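Beta-glucanase (Bacteroides thetaiotaomicron, PDB 6EUG) probably hydrolyses beta-1,3-galactosidic bonds of arabinogalactan, through the family 43 glycoside hydrolase domain that makes up this chain, the C-terminal part of a longer two-family enzyme. Local coordinates at residues R111-Y116 with D214-V219; K122-L127 with A141-S146; A264-K269 with T322-L327. One frame throughout, in Å; residues are numbered along the deposited sequence.

Contact 1 of 3, residues R111-Y116 with D214-V219; sequences RPKVIY and DMTLFV. With GIM (glucoimidazole), chain B.
Arg111 and Asp214 meet at the inner end of the contact, where both hold the bound glucoimidazole. The arginine chain runs extended from CG to NE, and the carboxylate oxygen Asp214 OD1 reaches the edge of the guanidinium, 3.3 Å from Arg111 NE. The two flat groups are turned 58° apart, and the salt bridge runs through the NE-OD1 pair rather than as a flat two-pronged pairing. The sugar-like ring of the ligand ties them together a second time: Arg111 NH2 donates to GIM O2, which in turn donates to Asp214 OD2 at 2.7 Å. A weak bond joins Arg111 NE to GIM O3. Ala264 N also binds Asp214 OD2, and Glu110 and Gln320 add further bonds to the inhibitor.

Strands 111-116 and 215-219 are the innermost strands of two successive blades in the five-bladed beta-propeller of family 43. They run nearly parallel, 13° apart, and with axes 6.8 Å apart at closest approach they share no backbone hydrogen bond, leaving the join to side chains.

Lys113 bends at chi2 and again at chi4, which curls its amine back onto its own strand; NZ donates to Pro112 O at 3.0 Å from above the carbonyl plane. Its methylenes pass Thr216, with CE 3.6 Å from Thr216 OG1. Further outward the contact is apolar. Ile115 holds CG1 between its backbone N and carbonyl carbon (chi1 59°), directing CD1 to within 3.9 Å of Leu217 CD1, the two chains crossing at about a right angle. Its other branch, Ile115 CG2, touches Val219 CG2 at 3.8 Å.

Contact 2 of 3, residues K122-L127 with A141-S146; sequences KFVMWL and AAVAVS
A chi1 of -76° turns the indole of Trp126 beside its own backbone N, and chi1 68° puts Val143 CG2 anti to its backbone N, which lays this methyl over the indole beside CB. Val143 thus covers one face of the ring system with CB and CG2: Val143 CB sits 3.6 Å from the centroid of the Trp126 six-membered ring, only 6° off the normal, a well-centred CH-pi contact. Val143 CG2 is displaced toward the rim, 3.5 Å from Trp126 CE2; the same methyl also meets Val124 CG1 at 3.7 Å, roughly at right angles to its approach to the indole. Ala141 comes to the same indole from another direction, its CB at the ring edge, 4.0 Å from Trp126 CE3. Trp126 NE1 is hydrogen-bonded to Tyr246 O, which fixes the rotation of the ring further.

These groups decorate a regular antiparallel hairpin. Phe123 with Ser146, Met125 with Ala144 and Leu127 with Ala142 are hydrogen-bonded pairs, each closed by two backbone bonds, while Val124 with Val145 and Trp126 with Val143 are non-hydrogen-bonded pairs. Trp126 and Val143 project the same way and lie side by side. On the reverse face Leu127 CG packs on Ala142 CB at 4.1 Å, and the Phe123 ring turns its edge to Ser146 O, with CD1 3.7 Å from that oxygen.

Within its propeller blade the hairpin forms the two middle strands, flanked by strand 108-117 on one side and strand 154-159 on the other. Met125, Leu127 and Ala144 pack against Leu93 of strand 87-94 in the preceding blade, whereas Trp126 reaches Met215 and Leu217 of strand 215-219 in the following one.

Contact 3 of 3, residues A264-K269 with T322-L327; sequences APAIFK and TYILPL
Ile324 points its branched side chain at strand 265-269 and touches both Ala266 and Phe268. Its CG2 stands anti to the backbone N and CG1 beside it (chi1 -70°), which sends CG2 to Phe268 and lets CD1 sit between Ala266 and Phe268. Ile324 CD1 rests 3.9 Å from Ala266 CB, and CG2 approaches Phe268 CD1 at 3.7 Å. Phe268 carries its ring between its own backbone N and carbonyl carbon (chi1 72°); the phenyl and the isoleucine cross obliquely, CD1 of Ile324 also meeting the same ring corner. The methyl of Ala266 faces the other backbone directly, with CB 3.8 Å from Tyr323 N.

Opposite these apolar contacts, water replaces direct backbone pairing. The strands diverge by 18° from parallel and no hydrogen bond spans them. One water donates to Pro265 O at 2.8 Å and to Thr322 O, while a second accepts from Ile267 N at 3.0 Å and from Ile324 N. A third lies 2.7 Å from Ile267 O and also close to Ile324 O. Such a file of waters between innermost strands is consistent with a solvent-filled central channel of the propeller.

A classic bulge interrupts strand 320-327 where Thr322 and Tyr323 share Met336 of strand 332-339 as partner, in the last blade. Strand 265-270 opens the blade before it and pairs with 273-279, whose Ile277 also touches Ile324; Phe268 packs its ring against Trp275 there and against Phe333 of strand 332-339. Arg111 and Lys113 of strand 108-117 lie against Thr322 from across the propeller axis.

All three contacts are buried, but they differ in what they hold. Contact 2 pairs adjacent strands of one blade through backbone bonds, whereas contacts 1 and 3 each set the inner strand of one blade against that of another, without any direct backbone bond. Contact 1 relies on a salt bridge, shared ligand bonds and apolar side chains instead; contact 3 uses apolar contacts and bridging waters. Contacts 1 and 2 share a sheet, strand 108-117 pairing with 122-130. Thr216 CG2 packing on Pro265 O, and Phe218 on Lys269, join contact 1 to contact 3. Contact 2, centred about 13 Å from the chain centre against 6 and 9 Å, does not touch contact 3.

Contact 1 of 3, residues R111-Y116 with D214-V219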
loop_
_atom_site.group_PDB
_atom_site.type_symbol
_atom_site.label_atom_id
_atom_site.label_comp_id
_atom_site.label_asym_id
_atom_site.label_seq_id
_atom_site.Cartn_x
_atom_site.Cartn_y
_atom_site.Cartn_z
ATOM N N ARG A 111 1.537 -5.720 3.264
ATOM C CA ARG A 111 1.360 -4.866 2.100
ATOM C C ARG A 111 2.621 -4.686 1.260
ATOM O O ARG A 111 2.949 -3.580 0.839
ATOM C CB ARG A 111 0.679 -3.539 2.500
ATOM C CG ARG A 111 -0.746 -3.713 3.004
ATOM C CD ARG A 111 -1.540 -2.411 3.198
ATOM N NE ARG A 111 -2.865 -2.713 3.754
ATOM C CZ ARG A 111 -3.922 -3.147 3.055
ATOM N NH1 ARG A 111 -3.899 -3.240 1.737
ATOM N NH2 ARG A 111 -5.072 -3.448 3.682
ATOM N N PRO A 112 3.296 -5.811 0.917
ATOM C CA PRO A 112 4.480 -5.680 0.082
ATOM C C PRO A 112 4.207 -5.137 -1.317
ATOM O O PRO A 112 3.140 -5.416 -1.898
ATOM C CB PRO A 112 4.968 -7.131 -0.043
ATOM C CG PRO A 112 3.676 -7.924 -0.016
ATOM C CD PRO A 112 2.847 -7.210 1.026
ATOM N N LYS A 113 5.180 -4.437 -1.870
ATOM C CA LYS A 113 5.153 -3.964 -3.261
ATOM C C LYS A 113 6.551 -4.083 -3.849
ATOM O O LYS A 113 7.532 -3.859 -3.161
ATOM C CB LYS A 113 4.667 -2.509 -3.376
ATOM C CG LYS A 113 3.327 -2.220 -2.658
ATOM C CD LYS A 113 2.155 -2.844 -3.411
ATOM C CE LYS A 113 0.856 -2.701 -2.643
ATOM N NZ LYS A 113 0.838 -3.544 -1.377
ATOM N N VAL A 114 6.611 -4.416 -5.133
ATOM C CA VAL A 114 7.879 -4.528 -5.875
ATOM C C VAL A 114 7.854 -3.641 -7.113
ATOM O O VAL A 114 6.863 -3.676 -7.880
ATOM C CB VAL A 114 8.187 -6.013 -6.281
ATOM C CG1 VAL A 114 9.509 -6.141 -6.991
ATOM C CG2 VAL A 114 8.200 -6.916 -5.048
ATOM N N ILE A 115 8.969 -2.926 -7.313
ATOM C CA ILE A 115 9.225 -2.103 -8.498
ATOM C C ILE A 115 10.592 -2.423 -9.127
ATOM O O ILE A 115 11.542 -2.800 -8.437
ATOM C CB ILE A 115 9.108 -0.599 -8.186
ATOM C CG1 ILE A 115 10.088 -0.157 -7.085
ATOM C CG2 ILE A 115 7.667 -0.229 -7.859
ATOM C CD1 ILE A 115 9.976 1.280 -6.630
ATOM N N TYR A 116 10.684 -2.271 -10.450
ATOM C CA TYR A 116 11.930 -2.538 -11.169
ATOM C C TYR A 116 12.637 -1.238 -11.398
ATOM O O TYR A 116 12.007 -0.277 -11.880
ATOM C CB TYR A 116 11.638 -3.195 -12.530
ATOM C CG TYR A 116 12.887 -3.480 -13.375
ATOM C CD1 TYR A 116 13.812 -4.439 -12.988
ATOM C CD2 TYR A 116 13.127 -2.782 -14.568
ATOM C CE1 TYR A 116 14.958 -4.690 -13.747
ATOM C CE2 TYR A 116 14.259 -3.028 -15.341
ATOM C CZ TYR A 116 15.173 -3.984 -14.926
ATOM O OH TYR A 116 16.292 -4.234 -15.667
ATOM N N ASP A 214 0.119 1.225 6.493
ATOM C CA ASP A 214 -0.326 0.848 5.156
ATOM C C ASP A 214 0.435 1.720 4.118
ATOM O O ASP A 214 0.685 2.919 4.363
ATOM C CB ASP A 214 -1.831 1.064 4.939
ATOM C CG ASP A 214 -2.714 0.064 5.663
ATOM O OD1 ASP A 214 -2.251 -0.860 6.378
ATOM O OD2 ASP A 214 -3.948 0.183 5.455
ATOM N N MET A 215 0.852 1.083 3.021
ATOM C CA MET A 215 1.711 1.730 2.002
ATOM C C MET A 215 1.594 1.149 0.600
ATOM O O MET A 215 1.108 0.029 0.392
ATOM C CB MET A 215 3.188 1.674 2.450
ATOM C CG MET A 215 3.757 0.279 2.739
ATOM S SD MET A 215 5.460 -0.058 2.226
ATOM C CE MET A 215 5.178 -0.219 0.449
ATOM N N THR A 216 2.075 1.943 -0.374
ATOM C CA THR A 216 2.305 1.474 -1.698
ATOM C C THR A 216 3.474 2.228 -2.341
ATOM O O THR A 216 4.125 3.073 -1.689
ATOM C CB THR A 216 1.029 1.510 -2.543
ATOM O OG1 THR A 216 1.204 0.723 -3.733
ATOM C CG2 THR A 216 0.603 2.958 -2.913
ATOM N N LEU A 217 3.755 1.841 -3.583
ATOM C CA LEU A 217 4.826 2.428 -4.427
ATOM C C LEU A 217 4.290 2.816 -5.777
ATOM O O LEU A 217 3.368 2.162 -6.288
ATOM C CB LEU A 217 5.977 1.421 -4.643
ATOM C CG LEU A 217 6.738 0.888 -3.423
ATOM C CD1 LEU A 217 7.726 -0.245 -3.789
ATOM C CD2 LEU A 217 7.477 1.990 -2.670
ATOM N N PHE A 218 4.914 3.823 -6.396
ATOM C CA PHE A 218 4.569 4.199 -7.774
ATOM C C PHE A 218 5.790 4.715 -8.515
ATOM O O PHE A 218 6.486 5.589 -7.995
ATOM C CB PHE A 218 3.448 5.264 -7.836
ATOM C CG PHE A 218 2.957 5.536 -9.250
ATOM C CD1 PHE A 218 2.151 4.617 -9.905
ATOM C CD2 PHE A 218 3.335 6.673 -9.929
ATOM C CE1 PHE A 218 1.722 4.837 -11.200
ATOM C CE2 PHE A 218 2.905 6.905 -11.230
ATOM C CZ PHE A 218 2.098 5.991 -11.872
ATOM N N VAL A 219 6.050 4.148 -9.701
ATOM C CA VAL A 219 7.098 4.649 -10.609
ATOM C C VAL A 219 6.479 5.599 -11.665
ATOM O O VAL A 219 5.630 5.202 -12.497
ATOM C CB VAL A 219 7.869 3.513 -11.339
ATOM C CG1 VAL A 219 8.968 4.115 -12.242
ATOM C CG2 VAL A 219 8.478 2.520 -10.366
HETATM C C1 GIM B . -5.601 -2.509 8.703
HETATM C C2 GIM B . -4.700 -2.576 7.531
HETATM N N10 GIM B . -5.750 -3.459 9.643
HETATM C C3 GIM B . -4.241 -4.030 7.314
HETATM C C4 GIM B . -3.841 -4.649 8.686
HETATM C C5 GIM B . -5.071 -4.784 9.596
HETATM C C6 GIM B . -4.731 -5.291 10.996
HETATM C C7 GIM B . -7.037 -1.734 10.175
HETATM C C8 GIM B . -6.650 -3.004 10.556
HETATM N N1 GIM B . -6.381 -1.448 9.028
HETATM O O3 GIM B . -3.103 -4.076 6.439
HETATM O O2 GIM B . -5.341 -1.897 6.419
HETATM O O4 GIM B . -2.799 -3.912 9.376
HETATM O O6 GIM B . -3.992 -4.310 11.717
#

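Contact 2 of 3, residues K122-L127 with A141-S146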
loop_
_atom_site.group_PDB
_atom_site.type_symbol
_atom_site.label_atom_id
_atom_site.label_comp_id
_atom_site.label_asym_id
_atom_site.label_seq_id
_atom_site.Cartn_x
_atom_site.Cartn_y
_atom_site.Cartn_z
ATOM N N LYS A 122 17.886 -3.684 -10.875
ATOM C CA LYS A 122 17.470 -4.474 -9.688
ATOM C C LYS A 122 15.965 -4.417 -9.430
ATOM O O LYS A 122 15.307 -3.406 -9.753
ATOM C CB LYS A 122 18.176 -3.938 -8.440
ATOM C CG LYS A 122 19.686 -3.811 -8.521
ATOM C CD LYS A 122 20.345 -5.164 -8.709
ATOM C CE LYS A 122 21.853 -5.063 -8.502
ATOM N NZ LYS A 122 22.536 -6.288 -8.996
ATOM N N PHE A 123 15.446 -5.448 -8.754
ATOM C CA PHE A 123 14.076 -5.438 -8.221
ATOM C C PHE A 123 14.079 -5.017 -6.752
ATOM O O PHE A 123 14.811 -5.578 -5.945
ATOM C CB PHE A 123 13.436 -6.809 -8.369
ATOM C CG PHE A 123 13.297 -7.232 -9.806
ATOM C CD1 PHE A 123 14.369 -7.843 -10.465
ATOM C CD2 PHE A 123 12.124 -6.987 -10.510
ATOM C CE1 PHE A 123 14.254 -8.216 -11.807
ATOM C CE2 PHE A 123 12.009 -7.357 -11.852
ATOM C CZ PHE A 123 13.066 -7.981 -12.484
ATOM N N VAL A 124 13.247 -4.015 -6.425
ATOM C CA VAL A 124 13.242 -3.423 -5.101
ATOM C C VAL A 124 11.854 -3.630 -4.463
ATOM O O VAL A 124 10.833 -3.173 -5.017
ATOM C CB VAL A 124 13.573 -1.920 -5.183
ATOM C CG1 VAL A 124 13.611 -1.313 -3.781
ATOM C CG2 VAL A 124 14.898 -1.706 -5.944
ATOM N N MET A 125 11.841 -4.309 -3.313
ATOM C CA MET A 125 10.631 -4.549 -2.480
ATOM C C MET A 125 10.588 -3.607 -1.274
ATOM O O MET A 125 11.571 -3.492 -0.528
ATOM C CB MET A 125 10.602 -5.994 -1.975
ATOM C CG MET A 125 9.295 -6.414 -1.311
ATOM S SD MET A 125 9.365 -8.072 -0.581
ATOM C CE MET A 125 9.226 -9.116 -2.045
ATOM N N TRP A 126 9.446 -2.926 -1.096
ATOM C CA TRP A 126 9.168 -2.190 0.130
ATOM C C TRP A 126 7.967 -2.851 0.795
ATOM O O TRP A 126 7.086 -3.401 0.109
ATOM C CB TRP A 126 8.870 -0.696 -0.147
ATOM C CG TRP A 126 10.122 0.143 -0.475
ATOM C CD1 TRP A 126 10.713 0.280 -1.686
ATOM C CD2 TRP A 126 10.875 0.971 0.430
ATOM N NE1 TRP A 126 11.786 1.121 -1.603
ATOM C CE2 TRP A 126 11.892 1.597 -0.327
ATOM C CE3 TRP A 126 10.775 1.265 1.792
ATOM C CZ2 TRP A 126 12.842 2.452 0.245
ATOM C CZ3 TRP A 126 11.706 2.127 2.362
ATOM C CH2 TRP A 126 12.730 2.716 1.577
ATOM N N LEU A 127 7.935 -2.808 2.123
ATOM C CA LEU A 127 6.818 -3.386 2.882
ATOM C C LEU A 127 6.651 -2.684 4.233
ATOM O O LEU A 127 7.577 -2.026 4.701
ATOM C CB LEU A 127 7.023 -4.897 3.032
ATOM C CG LEU A 127 8.288 -5.283 3.801
ATOM C CD1 LEU A 127 7.989 -6.435 4.735
ATOM C CD2 LEU A 127 9.464 -5.633 2.897
ATOM N N ALA A 141 8.752 1.245 7.609
ATOM C CA ALA A 141 8.877 0.692 6.269
ATOM C C ALA A 141 10.210 -0.028 6.174
ATOM O O ALA A 141 11.209 0.445 6.704
ATOM C CB ALA A 141 8.786 1.764 5.198
ATOM N N ALA A 142 10.202 -1.149 5.481
ATOM C CA ALA A 142 11.433 -1.925 5.203
ATOM C C ALA A 142 11.712 -2.042 3.703
ATOM O O ALA A 142 10.776 -2.075 2.916
ATOM C CB ALA A 142 11.313 -3.297 5.813
ATOM N N VAL A 143 12.993 -2.222 3.336
ATOM C CA VAL A 143 13.392 -2.347 1.935
ATOM C C VAL A 143 14.343 -3.554 1.759
ATOM O O VAL A 143 15.178 -3.850 2.618
ATOM C CB VAL A 143 14.004 -1.032 1.387
ATOM C CG1 VAL A 143 15.329 -0.696 2.014
ATOM C CG2 VAL A 143 14.174 -1.074 -0.130
ATOM N N ALA A 144 14.119 -4.275 0.663
ATOM C CA ALA A 144 14.903 -5.444 0.278
ATOM C C ALA A 144 15.129 -5.462 -1.264
ATOM O O ALA A 144 14.405 -4.788 -1.986
ATOM C CB ALA A 144 14.192 -6.712 0.750
ATOM N N VAL A 145 16.148 -6.223 -1.745
ATOM C CA VAL A 145 16.589 -6.141 -3.158
ATOM C C VAL A 145 16.861 -7.553 -3.723
ATOM O O VAL A 145 17.275 -8.445 -2.975
ATOM C CB VAL A 145 17.819 -5.207 -3.286
ATOM C CG1 VAL A 145 19.083 -5.803 -2.670
ATOM C CG2 VAL A 145 18.071 -4.814 -4.753
ATOM N N SER A 146 16.561 -7.756 -5.010
ATOM C CA SER A 146 16.839 -8.991 -5.742
ATOM C C SER A 146 17.338 -8.708 -7.184
ATOM O O SER A 146 16.933 -7.730 -7.791
ATOM C CB SER A 146 15.568 -9.830 -5.852
ATOM O OG SER A 146 15.799 -11.085 -6.463
#

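Contact 3 of 3, residues A264-K269 with T322-L327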
loop_
_atom_site.group_PDB
_atom_site.type_symbol
_atom_site.label_atom_id
_atom_site.label_comp_id
_atom_site.label_asym_id
_atom_site.label_seq_id
_atom_site.Cartn_x
_atom_site.Cartn_y
_atom_site.Cartn_z
ATOM N N ALA A 264 -4.799 1.843 3.134
ATOM C CA ALA A 264 -4.817 0.926 1.984
ATOM C C ALA A 264 -4.712 1.615 0.603
ATOM O O ALA A 264 -5.508 1.318 -0.299
ATOM C CB ALA A 264 -6.045 0.050 2.049
ATOM N N PRO A 265 -3.720 2.495 0.438
ATOM C CA PRO A 265 -3.656 3.270 -0.839
ATOM C C PRO A 265 -3.333 2.426 -2.081
ATOM O O PRO A 265 -2.455 1.517 -2.021
ATOM C CB PRO A 265 -2.529 4.276 -0.565
ATOM C CG PRO A 265 -1.666 3.567 0.404
ATOM C CD PRO A 265 -2.639 2.920 1.349
ATOM N N ALA A 266 -4.011 2.739 -3.191
ATOM C CA ALA A 266 -3.761 2.176 -4.513
ATOM C C ALA A 266 -3.798 3.352 -5.508
ATOM O O ALA A 266 -4.621 4.262 -5.388
ATOM C CB ALA A 266 -4.819 1.128 -4.868
ATOM N N ILE A 267 -2.863 3.356 -6.442
ATOM C CA ILE A 267 -2.599 4.532 -7.309
ATOM C C ILE A 267 -2.302 4.174 -8.757
ATOM O O ILE A 267 -1.681 3.147 -9.016
ATOM C CB ILE A 267 -1.464 5.407 -6.729
ATOM C CG1 ILE A 267 -1.316 6.746 -7.505
ATOM C CG2 ILE A 267 -0.144 4.654 -6.660
ATOM C CD1 ILE A 267 -0.473 7.779 -6.762
ATOM N N PHE A 268 -2.752 5.027 -9.674
ATOM C CA PHE A 268 -2.386 4.979 -11.091
ATOM C C PHE A 268 -2.371 6.368 -11.713
ATOM O O PHE A 268 -2.850 7.349 -11.105
ATOM C CB PHE A 268 -3.286 4.013 -11.915
ATOM C CG PHE A 268 -4.703 4.487 -12.153
ATOM C CD1 PHE A 268 -5.665 4.368 -11.153
ATOM C CD2 PHE A 268 -5.108 4.935 -13.415
ATOM C CE1 PHE A 268 -6.983 4.749 -11.366
ATOM C CE2 PHE A 268 -6.444 5.341 -13.638
ATOM C CZ PHE A 268 -7.376 5.244 -12.596
ATOM N N LYS A 269 -1.817 6.449 -12.933
ATOM C CA LYS A 269 -1.762 7.692 -13.700
ATOM C C LYS A 269 -2.313 7.413 -15.089
ATOM O O LYS A 269 -1.940 6.394 -15.697
ATOM C CB LYS A 269 -0.329 8.246 -13.774
ATOM C CG LYS A 269 -0.180 9.546 -14.558
ATOM C CD LYS A 269 1.271 10.009 -14.613
ATOM C CE LYS A 269 1.361 11.438 -15.155
ATOM N NZ LYS A 269 2.729 12.003 -15.222
ATOM N N THR A 322 -6.129 -2.835 -2.552
ATOM C CA THR A 322 -4.680 -3.178 -2.440
ATOM C C THR A 322 -3.770 -2.698 -3.572
ATOM O O THR A 322 -2.612 -2.408 -3.309
ATOM C CB THR A 322 -4.414 -4.657 -2.093
ATOM O OG1 THR A 322 -3.031 -4.850 -1.711
ATOM C CG2 THR A 322 -4.802 -5.616 -3.214
ATOM N N TYR A 323 -4.259 -2.651 -4.818
ATOM C CA TYR A 323 -3.389 -2.320 -5.958
ATOM C C TYR A 323 -4.220 -1.976 -7.193
ATOM O O TYR A 323 -5.343 -2.475 -7.354
ATOM C CB TYR A 323 -2.447 -3.548 -6.289
ATOM C CG TYR A 323 -1.274 -3.168 -7.208
ATOM C CD1 TYR A 323 -0.200 -2.430 -6.714
ATOM C CD2 TYR A 323 -1.240 -3.569 -8.548
ATOM C CE1 TYR A 323 0.845 -2.019 -7.543
ATOM C CE2 TYR A 323 -0.198 -3.179 -9.383
ATOM C CZ TYR A 323 0.853 -2.418 -8.872
ATOM O OH TYR A 323 1.888 -2.021 -9.690
ATOM N N ILE A 324 -3.642 -1.160 -8.077
ATOM C CA ILE A 324 -4.213 -0.922 -9.392
ATOM C C ILE A 324 -3.182 -1.335 -10.452
ATOM O O ILE A 324 -2.089 -0.742 -10.548
ATOM C CB ILE A 324 -4.783 0.515 -9.561
ATOM C CG1 ILE A 324 -6.065 0.634 -8.670
ATOM C CG2 ILE A 324 -5.229 0.727 -11.023
ATOM C CD1 ILE A 324 -6.491 2.024 -8.330
ATOM N N LEU A 325 -3.538 -2.383 -11.218
ATOM C CA LEU A 325 -2.661 -2.952 -12.277
ATOM C C LEU A 325 -2.927 -2.267 -13.612
ATOM O O LEU A 325 -4.044 -2.410 -14.148
ATOM C CB LEU A 325 -2.945 -4.447 -12.463
ATOM C CG LEU A 325 -2.208 -5.231 -13.561
ATOM C CD1 LEU A 325 -0.693 -5.201 -13.375
ATOM C CD2 LEU A 325 -2.764 -6.642 -13.633
ATOM N N PRO A 326 -1.912 -1.590 -14.183
ATOM C CA PRO A 326 -2.074 -1.114 -15.568
ATOM C C PRO A 326 -1.762 -2.210 -16.596
ATOM O O PRO A 326 -0.866 -3.034 -16.353
ATOM C CB PRO A 326 -1.033 0.019 -15.680
ATOM C CG PRO A 326 -0.396 0.158 -14.325
ATOM C CD PRO A 326 -0.632 -1.127 -13.600
ATOM N N LEU A 327 -2.484 -2.215 -17.726
ATOM C CA LEU A 327 -2.136 -3.003 -18.905
ATOM C C LEU A 327 -1.874 -1.992 -20.037
ATOM O O LEU A 327 -2.780 -1.671 -20.783
ATOM C CB LEU A 327 -3.270 -3.977 -19.311
ATOM C CG LEU A 327 -3.689 -5.081 -18.319
ATOM C CD1 LEU A 327 -4.710 -6.007 -18.983
ATOM C CD2 LEU A 327 -2.498 -5.900 -17.864
HETATM O O HOH W 1 -1.303 -0.146 -3.981
HETATM O O HOH W 2 -1.468 0.772 -6.768
HETATM O O HOH W 3 -0.438 1.483 -10.792
#